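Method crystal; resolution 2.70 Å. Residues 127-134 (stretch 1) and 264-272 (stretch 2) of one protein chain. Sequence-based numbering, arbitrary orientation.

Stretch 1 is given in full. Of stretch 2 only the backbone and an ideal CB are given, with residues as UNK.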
# COMPACT_ATOMS: atom_id res chain seq x y z
N SER A 127 2.98 19.39 -24.92
CA SER A 127 3.41 20.62 -24.26
C SER A 127 4.88 20.67 -23.88
O SER A 127 5.42 21.74 -23.57
CB SER A 127 2.60 20.85 -22.99
OG SER A 127 2.98 19.92 -21.98
N GLY A 128 5.53 19.51 -23.86
CA GLY A 128 6.90 19.44 -23.38
C GLY A 128 6.98 19.62 -21.87
O GLY A 128 8.08 19.65 -21.31
N ILE A 129 5.83 19.74 -21.22
CA ILE A 129 5.78 19.80 -19.76
C ILE A 129 5.64 18.39 -19.19
O ILE A 129 4.63 17.72 -19.42
CB ILE A 129 4.62 20.67 -19.24
CG1 ILE A 129 4.79 22.11 -19.72
CG2 ILE A 129 4.54 20.59 -17.72
CD1 ILE A 129 6.21 22.65 -19.54
N GLY A 130 6.65 17.96 -18.44
CA GLY A 130 6.70 16.60 -17.93
C GLY A 130 6.45 16.53 -16.43
O GLY A 130 6.65 17.50 -15.71
N PHE A 131 5.99 15.36 -15.99
CA PHE A 131 5.72 15.12 -14.58
C PHE A 131 6.99 15.06 -13.76
O PHE A 131 8.00 14.49 -14.19
CB PHE A 131 4.95 13.83 -14.40
CG PHE A 131 3.50 13.94 -14.76
CD1 PHE A 131 2.62 14.66 -13.96
CD2 PHE A 131 3.01 13.30 -15.89
CE1 PHE A 131 1.29 14.75 -14.27
CE2 PHE A 131 1.66 13.39 -16.22
CZ PHE A 131 0.81 14.12 -15.41
N LYS A 132 6.94 15.63 -12.57
CA LYS A 132 8.11 15.63 -11.71
C LYS A 132 8.09 14.51 -10.67
O LYS A 132 7.07 13.85 -10.46
CB LYS A 132 8.25 16.99 -11.04
CG LYS A 132 8.80 18.04 -11.95
CD LYS A 132 8.91 19.34 -11.21
CE LYS A 132 9.67 20.37 -12.02
NZ LYS A 132 9.23 21.76 -11.67
N GLU A 133 9.24 14.28 -10.05
CA GLU A 133 9.35 13.33 -8.96
C GLU A 133 8.32 13.64 -7.86
O GLU A 133 7.62 12.75 -7.37
CB GLU A 133 10.78 13.35 -8.40
CG GLU A 133 11.84 12.74 -9.35
CD GLU A 133 12.24 13.65 -10.51
OE1 GLU A 133 11.59 14.70 -10.69
OE2 GLU A 133 13.20 13.30 -11.25
N GLU A 134 8.20 14.91 -7.51
CA GLU A 134 7.33 15.32 -6.41
C GLU A 134 5.85 15.19 -6.77
O GLU A 134 5.00 15.16 -5.90
CB GLU A 134 7.64 16.76 -5.98
CG GLU A 134 9.13 17.11 -6.04
CD GLU A 134 9.59 17.42 -7.46
OE1 GLU A 134 8.75 17.91 -8.24
OE2 GLU A 134 10.77 17.15 -7.81
N UNK A 264 0.07 7.14 -20.96
CA UNK A 264 0.81 8.01 -21.87
C UNK A 264 1.24 9.28 -21.17
O UNK A 264 0.40 10.01 -20.64
CB UNK A 264 -0.03 8.35 -23.10
N UNK A 265 2.54 9.56 -21.18
CA UNK A 265 3.06 10.72 -20.47
C UNK A 265 4.45 11.12 -20.90
O UNK A 265 5.14 10.38 -21.59
CB UNK A 265 3.06 10.45 -18.96
N UNK A 266 4.85 12.32 -20.46
CA UNK A 266 6.25 12.75 -20.47
C UNK A 266 6.74 12.91 -19.02
O UNK A 266 6.01 13.44 -18.19
CB UNK A 266 6.41 14.06 -21.25
N UNK A 267 7.96 12.45 -18.73
CA UNK A 267 8.54 12.54 -17.39
C UNK A 267 9.68 13.55 -17.44
O UNK A 267 10.57 13.42 -18.27
CB UNK A 267 9.03 11.18 -16.90
N UNK A 268 9.63 14.54 -16.55
CA UNK A 268 10.67 15.57 -16.47
C UNK A 268 12.02 14.95 -16.10
O UNK A 268 12.16 14.31 -15.06
CB UNK A 268 10.28 16.64 -15.45
N UNK A 269 13.03 15.15 -16.94
CA UNK A 269 14.34 14.53 -16.72
C UNK A 269 15.37 15.46 -16.07
O UNK A 269 16.53 15.09 -15.92
CB UNK A 269 14.89 14.03 -18.06
N UNK A 270 14.93 16.65 -15.67
CA UNK A 270 15.82 17.64 -15.06
C UNK A 270 16.68 17.08 -13.93
O UNK A 270 17.91 17.23 -13.94
CB UNK A 270 14.99 18.81 -14.53
N UNK A 271 16.05 16.41 -12.98
CA UNK A 271 16.76 15.88 -11.83
C UNK A 271 17.82 14.84 -12.20
O UNK A 271 18.91 14.88 -11.66
CB UNK A 271 15.76 15.26 -10.85
N UNK A 272 17.50 13.92 -13.11
CA UNK A 272 18.50 12.93 -13.56
C UNK A 272 19.63 13.57 -14.37
O UNK A 272 20.79 13.19 -14.23
CB UNK A 272 17.82 11.85 -14.40

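The two stretches meet at a single bridge between Phe131 and position 267. Phe131 N donates to the carbonyl O of position 266 (2.9 Å), and the backbone N of position 268 donates to Phe131 O (2.9 Å). Because these bonds use main-chain atoms alone, they fix the register without specifying the side chains of stretch 2, apart from the need for a free backbone N-H at 268.

Position 264 lies out of reach, with nothing of stretch 1 within 5.5 Å of its ideal CB, so the contact imposes no choice. The residue is Asn264, and it makes no contact here.

At position 265 the CA-to-CB bond points toward stretch 1, and the ideal CB sits 4.2 Å from Phe131 CD2. The neighbour is an aromatic ring, approached at its edge, so an apolar side chain would suit, as would a polar one whose end turns elsewhere. Asn265 is of the second kind: its CB packs 4.1 Å from Phe131 CD2, and with chi1 in p, CB is the side-chain atom nearest the ring and ND2 is hydrogen-bonded elsewhere in the structure.

Position 266 has extended backbone angles and a sideways CB, 4.2 Å from Gly130 CA. Gly130 leaves room for this backbone: a CB there would lie 2.7 Å from the N of position 268, a clash. A long side chain could run along the glycine-containing segment toward Gly128, whose N is a possible donor, so one ending in an acceptor, such as Glu or Gln, would suit, directly or through a water. Glu266, with chi1 and chi2 both t, extends until OE1 lies 3.3 Å from Gly128 CA. A water links the two residues, donating to Glu266 OE1 (2.8 Å) and accepting a weak hydrogen bond from Gly128 N (3.1 Å).

Position 267 directs its CB away, although that atom remains 4.4 Å from Phe131 O. Many residues would be tolerated; a branched apolar one could bend back to the base of Phe131. Leu267 does so, bringing CD1 to 4.1 Å from Phe131 CB.

The CB of position 268 points toward stretch 1, 3.4 Å from Phe131 O and 4.0 Å from Lys132 CG. Small or medium polar residues fit, and the nearby lysine makes an acid attractive. Asp268 places OD1 3.8 Å from Lys132 CE, while OD2 accepts a hydrogen bond from the backbone N of position 270 (2.9 Å).

Position 269, the N-cap, points away and is unconstrained by stretch 1; a small residue would do, and Ser, Thr, Asp or Asn is common at an N-cap. It is Ala269, whose methyl cannot cap the helix. Position 270 points toward stretch 1 but across open space, where small polar residues would do. Thr270 fits this, and turns its polar groups to its own stretch: besides the backbone bond, Thr270 OG1 donates to Asp268 OD2 (2.5 Å).

At position 271, in the helix, the ideal CB points toward stretch 1 and lies 3.2 Å from Glu133 OE2, a tight fit beside a carboxylate. A basic or polar side chain is the natural expectation. Lys271 keeps its CB 3.3 Å from Glu133 OE2, but its all-t chain carries NZ onward to a hydrogen bond elsewhere in the structure.

Position 272 points sideways without contact, so stretch 1 leaves the choice open to any helix-compatible side chain; it is Leu272.

Stretch 2 264-272: NNELDATKL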
# COMPACT_ATOMS: atom_id res chain seq x y z
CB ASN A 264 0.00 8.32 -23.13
CG ASN A 264 -0.19 7.11 -24.02
OD1 ASN A 264 0.78 6.47 -24.43
ND2 ASN A 264 -1.44 6.78 -24.30
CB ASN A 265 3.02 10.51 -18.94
CG ASN A 265 4.01 9.43 -18.45
OD1 ASN A 265 5.21 9.48 -18.73
ND2 ASN A 265 3.50 8.47 -17.70
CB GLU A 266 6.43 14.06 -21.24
CG GLU A 266 7.88 14.56 -21.24
CD GLU A 266 8.13 15.79 -22.12
OE1 GLU A 266 7.20 16.24 -22.84
OE2 GLU A 266 9.28 16.31 -22.09
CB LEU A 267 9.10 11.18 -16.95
CG LEU A 267 8.27 10.30 -16.02
CD1 LEU A 267 6.80 10.57 -16.15
CD2 LEU A 267 8.55 8.83 -16.28
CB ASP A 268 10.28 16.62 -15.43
CG ASP A 268 11.06 17.93 -15.60
OD1 ASP A 268 10.44 19.01 -15.44
OD2 ASP A 268 12.28 17.89 -15.90
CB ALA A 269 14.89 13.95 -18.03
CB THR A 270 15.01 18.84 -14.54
OG1 THR A 270 14.28 19.41 -15.63
CG2 THR A 270 15.91 19.88 -13.91
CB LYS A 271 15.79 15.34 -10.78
CG LYS A 271 16.42 14.87 -9.47
CD LYS A 271 15.32 14.35 -8.56
CE LYS A 271 15.83 13.93 -7.21
NZ LYS A 271 14.66 13.76 -6.28
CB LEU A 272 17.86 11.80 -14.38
CG LEU A 272 18.30 10.37 -14.07
CD1 LEU A 272 18.70 9.62 -15.32
CD2 LEU A 272 19.42 10.32 -13.02
O HOH W 1 4.50 16.77 -22.82
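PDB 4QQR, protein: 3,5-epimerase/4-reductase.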